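Local coordinates for protein GlcNAc Inducible Gene 2, GIG2 (Candida albicans, PDB 6AKZ) that probably acts as an iron-dependent oxygenase of the DUF1479 family, with a cupin-type core that binds an iron(III) ion, at residues 20-23 with 24-27. Numbering follows the deposited sequence.
Sequences TGIK and QRLI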
loop_
_atom_site.group_PDB
_atom_site.type_symbol
_atom_site.label_atom_id
_atom_site.label_comp_id
_atom_site.label_asym_id
_atom_site.label_seq_id
_atom_site.Cartn_x
_atom_site.Cartn_y
_atom_site.Cartn_z
ATOM N N THR A 20 -20.441 13.776 -11.567
ATOM C CA THR A 20 -21.449 13.078 -12.332
ATOM C C THR A 20 -20.953 12.573 -13.675
ATOM O O THR A 20 -21.304 11.461 -14.106
ATOM C CB THR A 20 -22.714 13.971 -12.441
ATOM O OG1 THR A 20 -23.206 14.173 -11.097
ATOM C CG2 THR A 20 -23.756 13.335 -13.329
ATOM N N GLY A 21 -20.132 13.372 -14.333
ATOM C CA GLY A 21 -19.583 13.026 -15.632
ATOM C C GLY A 21 -18.510 11.956 -15.479
ATOM O O GLY A 21 -18.390 11.135 -16.347
ATOM N N ILE A 22 -17.824 11.945 -14.325
ATOM C CA ILE A 22 -16.941 10.811 -13.927
ATOM C C ILE A 22 -17.760 9.498 -13.901
ATOM O O ILE A 22 -17.387 8.507 -14.499
ATOM C CB ILE A 22 -16.288 11.007 -12.562
ATOM C CG1 ILE A 22 -15.499 12.336 -12.424
ATOM C CG2 ILE A 22 -15.411 9.808 -12.222
ATOM C CD1 ILE A 22 -14.371 12.543 -13.364
ATOM N N LYS A 23 -18.925 9.503 -13.257
ATOM C CA LYS A 23 -19.735 8.304 -13.249
ATOM C C LYS A 23 -20.132 7.867 -14.634
ATOM O O LYS A 23 -20.110 6.696 -14.965
ATOM C CB LYS A 23 -20.983 8.480 -12.370
ATOM C CG LYS A 23 -20.740 8.724 -10.904
ATOM C CD LYS A 23 -22.066 8.707 -10.159
ATOM C CE LYS A 23 -21.889 8.555 -8.670
ATOM N NZ LYS A 23 -23.256 8.306 -8.045
ATOM N N GLN A 24 -20.488 8.816 -15.500
ATOM C CA GLN A 24 -20.880 8.415 -16.848
ATOM C C GLN A 24 -19.724 8.012 -17.724
ATOM O O GLN A 24 -19.938 7.197 -18.617
ATOM C CB GLN A 24 -21.810 9.424 -17.504
ATOM C CG GLN A 24 -23.198 9.388 -16.859
ATOM C CD GLN A 24 -23.829 10.747 -16.721
ATOM O OE1 GLN A 24 -23.351 11.744 -17.281
ATOM N NE2 GLN A 24 -24.906 10.804 -15.960
ATOM N N ARG A 25 -18.516 8.485 -17.416
ATOM C CA ARG A 25 -17.287 7.920 -18.029
ATOM C C ARG A 25 -17.012 6.476 -17.650
ATOM O O ARG A 25 -16.627 5.660 -18.484
ATOM C CB ARG A 25 -16.055 8.761 -17.680
ATOM C CG ARG A 25 -14.871 8.558 -18.625
ATOM C CD ARG A 25 -13.639 9.254 -18.078
ATOM N NE ARG A 25 -13.081 8.371 -17.075
ATOM C CZ ARG A 25 -12.594 8.715 -15.878
ATOM N NH1 ARG A 25 -12.569 9.959 -15.458
ATOM N NH2 ARG A 25 -12.117 7.749 -15.086
ATOM N N LEU A 26 -17.218 6.157 -16.381
ATOM C CA LEU A 26 -16.858 4.832 -15.829
ATOM C C LEU A 26 -17.740 3.643 -16.242
ATOM O O LEU A 26 -17.274 2.588 -16.546
ATOM C CB LEU A 26 -16.804 4.967 -14.309
ATOM C CG LEU A 26 -15.706 5.883 -13.756
ATOM C CD1 LEU A 26 -15.864 6.123 -12.271
ATOM C CD2 LEU A 26 -14.301 5.314 -14.034
ATOM N N ILE A 27 -19.040 3.847 -16.322
ATOM C CA ILE A 27 -19.934 2.792 -16.647
ATOM C C ILE A 27 -20.658 3.193 -17.936
ATOM O O ILE A 27 -21.290 4.236 -17.945
ATOM C CB ILE A 27 -20.906 2.543 -15.471
ATOM C CG1 ILE A 27 -20.051 2.173 -14.213
ATOM C CG2 ILE A 27 -21.889 1.430 -15.812
ATOM C CD1 ILE A 27 -20.804 1.433 -13.107
#
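The last turns of the short N-terminal helix 18-26 bring I22 against L26 and R25, while T20 lies alongside Q24, an example of how i to i+3 and i+4 neighbours pair along an alpha-helix. The backbone ladder is regular at first: Q24 N donates to T20 O (3.1 Å), R25 N to G21 O (2.9 Å) and L26 N to I22 O (3.0 Å). Towards the C-terminal end it slackens, and K23 O receives weak bonds from L26 N and I27 N, where I27 departs from helical geometry. With I22 CG2 anti to the backbone N, this methyl meets L26 CD1 at 3.7 Å, while L26 CG comes to 3.2 Å from I22 O. The other branch of I22 ends in CD1, 3.8 Å from NH1 of R25 and oblique to the guanidinium. CG of R25 lies anti to the backbone N (chi1 -160°) and a bend at chi3 turns the guanidinium alongside I22; NH1 and NH2 bond to the carbonyl oxygens of E202 and W201, joining this helix to helix 199-202, far from the iron site. On another side, T20 CG2 is in van der Waals contact with Q24 NE2 (3.8 Å), the side chains pointing the same way; NE2 bonds weakly to L307 O. Buried K23 extends beyond CG to NZ, which forms a salt bridge with D306 and hydrogen bonds with the carbonyls of P289 and T309.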